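Local coordinates for protein Cry23AA1 (Bacillus thuringiensis, PDB 4RHZ) that forms the larger part of a binary crystal toxin with Cry37Aa1, binds zinc, and probably makes membrane pores like other aerolysin-family proteins, at residues A[58-63]-A[145-150]; A[132-137]-A[150-155]; A[230-235]-A[245-250]. All blocks are in the same frame, centred on the assembly; numbering follows the deposited sequence.

In the fold
All three contacts lie on the same side of the chain's centre in the long beta body of this aerolysin-like fold. Strand 146-179 runs through interactions 1 and 2, which share Ala-150, and it also pairs with strand 211-235 of interaction 3, where Glu-149 O and Tyr-147 O probably accept from Thr-232 N and Tyr-234 N. Interactions 1 and 3 are in-sheet antiparallel pairs, partly buried: the first bears a cation-pi stack and a salt bridge, the second apolar packing and hydroxyls that meet Cry37Aa1. Interaction 2 is the buried one. It spans two facing strands through side chains alone, around a carboxylate, and begins at a zinc ligand.

Interaction 1: residues A[58-63]-A[145-150]; sequences RVDNTG and KTYVEA
Asn-61 ND2 is gripped three times, donating to Ile-142 O and Tyr-65 O and more weakly to Pro-143 O. The same amide closes an Asx turn, its OD1 taking Gly-63 N. This pins the end of an antiparallel strand pair, 58-61 with 146-150, where Lys-145 and Thr-146 both face Asn-61 in a G1 beta bulge. Lys-145 takes the left-handed backbone position there, and its chain, bent at chi2, brings NZ 2.7 Å from Thr-62 O. Beyond the bulge the pairing is regular: Val-59 N reaches Val-148 O at 3.0 Å, and Val-148 N returns to Val-59 O at 2.9 Å. Val-59 and Val-148 share one face of the sheet, and Val-148 packs there on Val-231 of strand 211-235.

The opposite face is charged and aromatic. Arg-58, CG anti to its backbone N (chi1 -178°), grips Asp-60 side-on in a salt bridge: NE meets the syn lone pair of OD1 at 2.6 Å, and NH2 that of OD2 at 2.8 Å. So fixed in rotation, the guanidinium forms a cation-pi stack on the Tyr-147 ring, planes 7° apart, with Arg-58 CZ 3.8 Å from the ring centroid and NH2 above the ring's middle.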
loop_
_atom_site.group_PDB
_atom_site.type_symbol
_atom_site.label_atom_id
_atom_site.label_comp_id
_atom_site.label_asym_id
_atom_site.label_seq_id
_atom_site.Cartn_x
_atom_site.Cartn_y
_atom_site.Cartn_z
ATOM N N ARG A 58 4.693 8.666 28.623
ATOM C CA ARG A 58 3.911 8.390 29.784
ATOM C C ARG A 58 4.038 9.596 30.791
ATOM O O ARG A 58 5.171 10.115 31.060
ATOM C CB ARG A 58 4.401 7.090 30.442
ATOM C CG ARG A 58 3.580 6.693 31.662
ATOM C CD ARG A 58 4.098 5.418 32.450
ATOM N NE ARG A 58 3.552 5.376 33.813
ATOM C CZ ARG A 58 3.270 4.269 34.531
ATOM N NH1 ARG A 58 3.432 3.047 33.988
ATOM N NH2 ARG A 58 2.795 4.375 35.799
ATOM N N VAL A 59 2.896 9.986 31.365
ATOM C CA VAL A 59 2.846 11.082 32.364
ATOM C C VAL A 59 1.991 10.617 33.521
ATOM O O VAL A 59 0.818 10.355 33.333
ATOM C CB VAL A 59 2.253 12.404 31.819
ATOM C CG1 VAL A 59 2.426 13.565 32.848
ATOM C CG2 VAL A 59 2.927 12.838 30.487
ATOM N N ASP A 60 2.607 10.510 34.694
ATOM C CA ASP A 60 1.929 10.180 35.950
ATOM C C ASP A 60 1.529 11.480 36.727
ATOM O O ASP A 60 2.407 12.312 37.045
ATOM C CB ASP A 60 2.851 9.321 36.806
ATOM C CG ASP A 60 3.097 7.911 36.192
ATOM O OD1 ASP A 60 3.344 7.746 34.975
ATOM O OD2 ASP A 60 3.055 6.920 36.922
ATOM N N ASN A 61 0.223 11.679 36.939
ATOM C CA ASN A 61 -0.283 12.721 37.807
ATOM C C ASN A 61 -0.516 12.131 39.213
ATOM O O ASN A 61 -1.580 11.570 39.515
ATOM C CB ASN A 61 -1.581 13.308 37.243
ATOM C CG ASN A 61 -2.185 14.458 38.174
ATOM O OD1 ASN A 61 -1.564 14.854 39.134
ATOM N ND2 ASN A 61 -3.402 14.920 37.869
ATOM N N THR A 62 0.486 12.172 40.066
ATOM C CA THR A 62 0.291 11.550 41.383
ATOM C C THR A 62 -0.460 12.480 42.375
ATOM O O THR A 62 -0.592 12.121 43.529
ATOM C CB THR A 62 1.595 11.163 42.031
ATOM O OG1 THR A 62 2.363 12.354 42.191
ATOM C CG2 THR A 62 2.417 10.164 41.170
ATOM N N GLY A 63 -0.936 13.657 41.939
ATOM C CA GLY A 63 -1.581 14.609 42.851
ATOM C C GLY A 63 -3.111 14.550 42.818
ATOM O O GLY A 63 -3.716 13.746 42.059
ATOM N N LYS A 145 -4.394 11.296 40.397
ATOM C CA LYS A 145 -4.100 9.887 40.663
ATOM C C LYS A 145 -4.279 9.026 39.374
ATOM O O LYS A 145 -4.850 7.958 39.410
ATOM C CB LYS A 145 -4.991 9.337 41.829
ATOM C CG LYS A 145 -4.938 10.159 43.143
ATOM C CD LYS A 145 -3.566 10.161 43.778
ATOM C CE LYS A 145 -3.526 11.099 45.003
ATOM N NZ LYS A 145 -2.114 11.062 45.556
ATOM N N THR A 146 -3.811 9.508 38.238
ATOM C CA THR A 146 -3.985 8.778 36.984
ATOM C C THR A 146 -2.725 8.971 36.180
ATOM O O THR A 146 -2.065 10.021 36.253
ATOM C CB THR A 146 -5.189 9.332 36.216
ATOM O OG1 THR A 146 -6.344 9.185 37.050
ATOM C CG2 THR A 146 -5.430 8.598 34.919
ATOM N N TYR A 147 -2.359 7.952 35.423
ATOM C CA TYR A 147 -1.352 8.195 34.428
ATOM C C TYR A 147 -1.936 8.048 33.035
ATOM O O TYR A 147 -3.031 7.480 32.819
ATOM C CB TYR A 147 -0.157 7.344 34.658
ATOM C CG TYR A 147 -0.352 5.872 34.415
ATOM C CD1 TYR A 147 0.035 5.280 33.181
ATOM C CD2 TYR A 147 -0.855 5.042 35.432
ATOM C CE1 TYR A 147 -0.089 3.916 32.955
ATOM C CE2 TYR A 147 -0.996 3.695 35.233
ATOM C CZ TYR A 147 -0.612 3.132 33.984
ATOM O OH TYR A 147 -0.766 1.788 33.838
ATOM N N VAL A 148 -1.197 8.600 32.095
ATOM C CA VAL A 148 -1.585 8.615 30.726
ATOM C C VAL A 148 -0.397 7.990 29.941
ATOM O O VAL A 148 0.803 8.218 30.265
ATOM C CB VAL A 148 -1.983 10.056 30.409
ATOM C CG1 VAL A 148 -1.166 10.699 29.434
ATOM C CG2 VAL A 148 -3.465 10.192 30.172
ATOM N N GLU A 149 -0.727 7.135 28.986
ATOM C CA GLU A 149 0.257 6.694 27.991
ATOM C C GLU A 149 -0.204 7.283 26.669
ATOM O O GLU A 149 -1.324 6.934 26.210
ATOM C CB GLU A 149 0.293 5.166 27.882
ATOM C CG GLU A 149 1.340 4.510 28.795
ATOM C CD GLU A 149 1.125 3.012 29.048
ATOM O OE1 GLU A 149 0.329 2.377 28.333
ATOM O OE2 GLU A 149 1.734 2.458 29.989
ATOM N N ALA A 150 0.605 8.189 26.099
ATOM C CA ALA A 150 0.260 8.778 24.811
ATOM C C ALA A 150 1.211 8.085 23.818
ATOM O O ALA A 150 2.466 8.228 23.913
ATOM C CB ALA A 150 0.427 10.329 24.781
#

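Interaction 2: residues A[132-137]-A[150-155]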
loop_
_atom_site.group_PDB
_atom_site.type_symbol
_atom_site.label_atom_id
_atom_site.label_comp_id
_atom_site.label_asym_id
_atom_site.label_seq_id
_atom_site.Cartn_x
_atom_site.Cartn_y
_atom_site.Cartn_z
ATOM N N HIS A 132 10.259 12.642 5.149
ATOM C CA HIS A 132 9.235 13.512 5.654
ATOM C C HIS A 132 9.310 13.514 7.184
ATOM O O HIS A 132 9.640 12.509 7.823
ATOM C CB HIS A 132 7.862 13.158 5.070
ATOM C CG HIS A 132 7.619 13.752 3.711
ATOM N ND1 HIS A 132 7.876 15.078 3.418
ATOM C CD2 HIS A 132 7.166 13.199 2.561
ATOM C CE1 HIS A 132 7.576 15.318 2.153
ATOM N NE2 HIS A 132 7.135 14.197 1.617
ATOM N N THR A 133 9.108 14.688 7.758
ATOM C CA THR A 133 9.198 14.838 9.207
ATOM C C THR A 133 7.779 15.075 9.657
ATOM O O THR A 133 7.183 16.102 9.305
ATOM C CB THR A 133 10.121 16.011 9.616
ATOM O OG1 THR A 133 11.458 15.686 9.218
ATOM C CG2 THR A 133 10.110 16.214 11.171
ATOM N N TRP A 134 7.220 14.074 10.329
ATOM C CA TRP A 134 5.924 14.199 11.012
ATOM C C TRP A 134 6.186 14.890 12.373
ATOM O O TRP A 134 7.157 14.606 13.028
ATOM C CB TRP A 134 5.288 12.807 11.220
ATOM C CG TRP A 134 4.983 12.103 9.923
ATOM C CD1 TRP A 134 5.882 11.484 9.115
ATOM C CD2 TRP A 134 3.702 11.964 9.281
ATOM N NE1 TRP A 134 5.248 10.981 7.996
ATOM C CE2 TRP A 134 3.911 11.252 8.077
ATOM C CE3 TRP A 134 2.420 12.392 9.591
ATOM C CZ2 TRP A 134 2.879 10.966 7.168
ATOM C CZ3 TRP A 134 1.389 12.104 8.715
ATOM C CH2 TRP A 134 1.635 11.397 7.497
ATOM N N SER A 135 5.361 15.855 12.738
ATOM C CA SER A 135 5.440 16.443 14.072
ATOM C C SER A 135 4.034 16.725 14.604
ATOM O O SER A 135 3.201 17.298 13.925
ATOM C CB SER A 135 6.340 17.694 14.057
ATOM O OG SER A 135 7.684 17.322 13.740
ATOM N N ASP A 136 3.744 16.290 15.810
ATOM C CA ASP A 136 2.395 16.448 16.257
ATOM C C ASP A 136 2.450 16.726 17.760
ATOM O O ASP A 136 3.388 16.276 18.462
ATOM C CB ASP A 136 1.631 15.124 15.993
ATOM C CG ASP A 136 1.267 14.893 14.494
ATOM O OD1 ASP A 136 1.864 13.965 13.857
ATOM O OD2 ASP A 136 0.357 15.585 13.978
ATOM N N SER A 137 1.441 17.416 18.276
ATOM C CA SER A 137 1.339 17.561 19.723
ATOM C C SER A 137 -0.058 17.859 20.119
ATOM O O SER A 137 -0.888 18.251 19.295
ATOM C CB SER A 137 2.276 18.616 20.273
ATOM O OG SER A 137 1.900 19.813 19.728
ATOM N N ALA A 150 0.605 8.189 26.099
ATOM C CA ALA A 150 0.260 8.778 24.811
ATOM C C ALA A 150 1.211 8.085 23.818
ATOM O O ALA A 150 2.466 8.228 23.913
ATOM C CB ALA A 150 0.427 10.329 24.781
ATOM N N ALA A 151 0.630 7.261 22.957
ATOM C CA ALA A 151 1.446 6.498 21.947
ATOM C C ALA A 151 1.324 7.203 20.579
ATOM O O ALA A 151 0.245 7.562 20.149
ATOM C CB ALA A 151 0.967 5.022 21.871
ATOM N N TYR A 152 2.439 7.393 19.905
ATOM C CA TYR A 152 2.431 8.005 18.565
ATOM C C TYR A 152 2.329 6.900 17.512
ATOM O O TYR A 152 3.154 5.968 17.478
ATOM C CB TYR A 152 3.752 8.801 18.409
ATOM C CG TYR A 152 3.787 9.764 17.262
ATOM C CD1 TYR A 152 2.673 10.551 16.960
ATOM C CD2 TYR A 152 4.966 9.972 16.544
ATOM C CE1 TYR A 152 2.728 11.480 15.949
ATOM C CE2 TYR A 152 5.008 10.886 15.495
ATOM C CZ TYR A 152 3.923 11.619 15.226
ATOM O OH TYR A 152 3.983 12.556 14.259
ATOM N N ILE A 153 1.284 6.980 16.693
ATOM C CA ILE A 153 0.947 5.950 15.716
ATOM C C ILE A 153 1.153 6.552 14.307
ATOM O O ILE A 153 0.624 7.653 14.030
ATOM C CB ILE A 153 -0.576 5.554 15.732
ATOM C CG1 ILE A 153 -1.065 4.751 16.978
ATOM C CG2 ILE A 153 -0.899 4.676 14.570
ATOM C CD1 ILE A 153 -0.014 4.276 17.875
ATOM N N ILE A 154 1.893 5.854 13.426
ATOM C CA ILE A 154 1.980 6.257 12.006
ATOM C C ILE A 154 1.243 5.209 11.147
ATOM O O ILE A 154 1.501 3.996 11.264
ATOM C CB ILE A 154 3.445 6.547 11.596
ATOM C CG1 ILE A 154 3.532 7.478 10.371
ATOM C CG2 ILE A 154 4.224 5.283 11.374
ATOM C CD1 ILE A 154 2.817 6.991 9.181
ATOM N N GLN A 155 0.290 5.667 10.363
ATOM C CA GLN A 155 -0.480 4.813 9.540
ATOM C C GLN A 155 0.166 4.740 8.118
ATOM O O GLN A 155 0.126 5.701 7.369
ATOM C CB GLN A 155 -1.919 5.301 9.477
ATOM C CG GLN A 155 -2.791 4.422 8.710
ATOM C CD GLN A 155 -4.227 4.787 8.826
ATOM O OE1 GLN A 155 -4.848 5.251 7.861
ATOM N NE2 GLN A 155 -4.794 4.592 10.037
#
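Tyr-152 OH bridges two facing strands of the beta body, 132-137 and 150-155, whose segment axes come no closer than 9.8 Å and run roughly antiparallel. No backbone hydrogen bond joins them, and side chains alone span the gap. The tight part lies at the hydroxyl. With CG anti to its backbone N (chi1 -166°), the tyrosine stretches across and donates from OH to Asp-136 OD1 at 2.6 Å. OD1 receives it on its anti lone pair, lying in the plane of the ring at its edge, while the carboxylate is turned 61° from that plane. Trp-134 CB packs against the tyrosine oxygen, 3.3 Å from Tyr-152 OH. Ser-227 OG also bonds OD1, and Ser-253 OG bonds OD2, so the buried carboxylate has three hydroxyl partners, which would be expected to steady its negative charge.

The packing is looser one step along. Ile-154 CG1 lies over one face of the Trp-134 indole, 4.4 Å from CE2, a light apolar touch. Thr-133, Ser-135 and Ser-137 alternate with Trp-134 and Asp-136 and form the solvent side of the strand. At the far end His-132 is a zinc ligand together with His-79 and Glu-130, and the Trp-134 side chain lies about 8 Å from the zinc ion (side chain to metal). Strand 67-90 pairs with 132-137 and sends Phe-73 to stack on the Tyr-152 ring, whereas strands 50-61 and 211-235 flank 150-155 within its own layer.

Interaction 3: residues A[230-235]-A[245-250]; sequences QVTEYP and PITYLI
Backbone hydrogen bonds zip 230-235 to 245-250, the two arms of the beta hairpin formed by strands 211-235 and 246-254. Val-231 pairs with Tyr-248 in both directions, its N 2.8 Å from Tyr-248 O and nearly along that carbonyl's axis. Glu-233 and Ile-246 pair likewise, with Glu-233 N 2.7 Å from Ile-246 O.

Hydroxyls supply the cross-strand side-chain bond: Thr-232 OG1 lies 2.8 Å from Thr-247 OG1, and the latter also bonds Tyr-30 OH of the Cry37Aa1 chain. On this face Gln-230 bonds Cys-99 N and Lys-97 O of Cry37Aa1 through its amide, and Tyr-234 OH bonds Asp-35 of that chain.

Apolar packing on the same side sets Leu-249 CD2 3.3 Å from Gln-230 CG and, at the turn end, Pro-245 CB 3.4 Å from Tyr-234 CD1. Aromatic and aliphatic groups, with one carboxylate, occupy the face of Val-231, Glu-233 and Tyr-248. Tyr-248, its CG in the crowded position (chi1 56°), lies beside Val-231, whose CB makes a CH-pi contact 3.9 Å from the ring centroid. Glu-233 OE2 sits at the ring's edge, 3.7 Å from Tyr-248 CE2.

The threonine and glutamine face thus hydrogen-bonds to Cry37Aa1, whereas the valine and tyrosine face packs inward on Val-148 and Val-140.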
loop_
_atom_site.group_PDB
_atom_site.type_symbol
_atom_site.label_atom_id
_atom_site.label_comp_id
_atom_site.label_asym_id
_atom_site.label_seq_id
_atom_site.Cartn_x
_atom_site.Cartn_y
_atom_site.Cartn_z
ATOM N N GLN A 230 -2.469 8.264 20.354
ATOM C CA GLN A 230 -3.420 7.377 20.938
ATOM C C GLN A 230 -3.225 7.458 22.461
ATOM O O GLN A 230 -2.135 7.162 22.981
ATOM C CB GLN A 230 -3.128 5.938 20.422
ATOM C CG GLN A 230 -3.797 4.822 21.174
ATOM C CD GLN A 230 -3.189 3.456 20.876
ATOM O OE1 GLN A 230 -3.357 2.944 19.756
ATOM N NE2 GLN A 230 -2.558 2.821 21.886
ATOM N N VAL A 231 -4.277 7.847 23.175
ATOM C CA VAL A 231 -4.109 8.171 24.622
ATOM C C VAL A 231 -4.879 7.223 25.483
ATOM O O VAL A 231 -6.127 7.110 25.374
ATOM C CB VAL A 231 -4.523 9.613 24.941
ATOM C CG1 VAL A 231 -4.306 9.916 26.483
ATOM C CG2 VAL A 231 -3.662 10.626 24.104
ATOM N N THR A 232 -4.136 6.547 26.355
ATOM C CA THR A 232 -4.745 5.705 27.399
ATOM C C THR A 232 -4.612 6.279 28.830
ATOM O O THR A 232 -3.492 6.546 29.292
ATOM C CB THR A 232 -4.130 4.251 27.367
ATOM O OG1 THR A 232 -4.367 3.686 26.051
ATOM C CG2 THR A 232 -4.818 3.390 28.328
ATOM N N GLU A 233 -5.735 6.449 29.538
ATOM C CA GLU A 233 -5.651 6.877 30.972
ATOM C C GLU A 233 -5.907 5.677 31.817
ATOM O O GLU A 233 -6.850 4.985 31.571
ATOM C CB GLU A 233 -6.738 7.872 31.368
ATOM C CG GLU A 233 -6.944 9.008 30.477
ATOM C CD GLU A 233 -8.037 10.031 30.971
ATOM O OE1 GLU A 233 -8.717 9.832 32.047
ATOM O OE2 GLU A 233 -8.204 11.039 30.258
ATOM N N TYR A 234 -5.074 5.460 32.811
ATOM C CA TYR A 234 -5.282 4.402 33.731
ATOM C C TYR A 234 -5.055 4.886 35.165
ATOM O O TYR A 234 -4.204 5.730 35.448
ATOM C CB TYR A 234 -4.380 3.229 33.445
ATOM C CG TYR A 234 -4.992 1.944 33.929
ATOM C CD1 TYR A 234 -5.936 1.260 33.140
ATOM C CD2 TYR A 234 -4.645 1.404 35.172
ATOM C CE1 TYR A 234 -6.501 0.060 33.571
ATOM C CE2 TYR A 234 -5.212 0.209 35.612
ATOM C CZ TYR A 234 -6.147 -0.446 34.807
ATOM O OH TYR A 234 -6.706 -1.616 35.218
ATOM N N PRO A 235 -5.883 4.392 36.086
ATOM C CA PRO A 235 -5.746 4.776 37.534
ATOM C C PRO A 235 -4.413 4.400 38.127
ATOM O O PRO A 235 -3.892 3.317 37.847
ATOM C CB PRO A 235 -6.832 3.945 38.223
ATOM C CG PRO A 235 -7.696 3.308 37.066
ATOM C CD PRO A 235 -7.273 3.994 35.774
ATOM N N PRO A 245 -10.434 3.782 33.489
ATOM C CA PRO A 245 -9.511 3.540 32.369
ATOM C C PRO A 245 -10.216 3.790 31.056
ATOM O O PRO A 245 -11.398 3.487 30.914
ATOM C CB PRO A 245 -9.133 2.070 32.517
ATOM C CG PRO A 245 -9.508 1.721 33.983
ATOM C CD PRO A 245 -10.729 2.530 34.211
ATOM N N ILE A 246 -9.523 4.461 30.145
ATOM C CA ILE A 246 -10.100 4.790 28.867
ATOM C C ILE A 246 -8.985 4.975 27.821
ATOM O O ILE A 246 -7.916 5.565 28.140
ATOM C CB ILE A 246 -11.018 6.044 28.953
ATOM C CG1 ILE A 246 -11.769 6.256 27.621
ATOM C CG2 ILE A 246 -10.243 7.314 29.416
ATOM C CD1 ILE A 246 -12.723 7.466 27.613
ATOM N N THR A 247 -9.226 4.483 26.586
ATOM C CA THR A 247 -8.372 4.834 25.466
ATOM C C THR A 247 -9.109 5.690 24.439
ATOM O O THR A 247 -10.171 5.303 23.988
ATOM C CB THR A 247 -7.823 3.592 24.782
ATOM O OG1 THR A 247 -6.967 2.853 25.688
ATOM C CG2 THR A 247 -7.024 3.985 23.473
ATOM N N TYR A 248 -8.572 6.856 24.085
ATOM C CA TYR A 248 -9.194 7.667 23.003
ATOM C C TYR A 248 -8.098 8.117 22.001
ATOM O O TYR A 248 -6.909 8.066 22.315
ATOM C CB TYR A 248 -9.967 8.904 23.549
ATOM C CG TYR A 248 -9.112 9.818 24.416
ATOM C CD1 TYR A 248 -8.544 10.983 23.900
ATOM C CD2 TYR A 248 -8.880 9.522 25.766
ATOM C CE1 TYR A 248 -7.735 11.804 24.689
ATOM C CE2 TYR A 248 -8.082 10.362 26.590
ATOM C CZ TYR A 248 -7.529 11.497 26.049
ATOM O OH TYR A 248 -6.703 12.301 26.835
ATOM N N LEU A 249 -8.485 8.517 20.792
ATOM C CA LEU A 249 -7.488 8.807 19.737
ATOM C C LEU A 249 -7.647 10.195 19.236
ATOM O O LEU A 249 -8.758 10.632 18.970
ATOM C CB LEU A 249 -7.677 7.865 18.576
ATOM C CG LEU A 249 -7.631 6.365 18.893
ATOM C CD1 LEU A 249 -8.180 5.593 17.699
ATOM C CD2 LEU A 249 -6.301 5.913 19.258
ATOM N N ILE A 250 -6.538 10.904 19.131
ATOM C CA ILE A 250 -6.548 12.265 18.655
ATOM C C ILE A 250 -5.823 12.290 17.259
ATOM O O ILE A 250 -4.670 11.857 17.143
ATOM C CB ILE A 250 -5.744 13.142 19.640
ATOM C CG1 ILE A 250 -6.405 13.179 21.025
ATOM C CG2 ILE A 250 -5.533 14.595 19.070
ATOM C CD1 ILE A 250 -5.393 13.601 22.078
#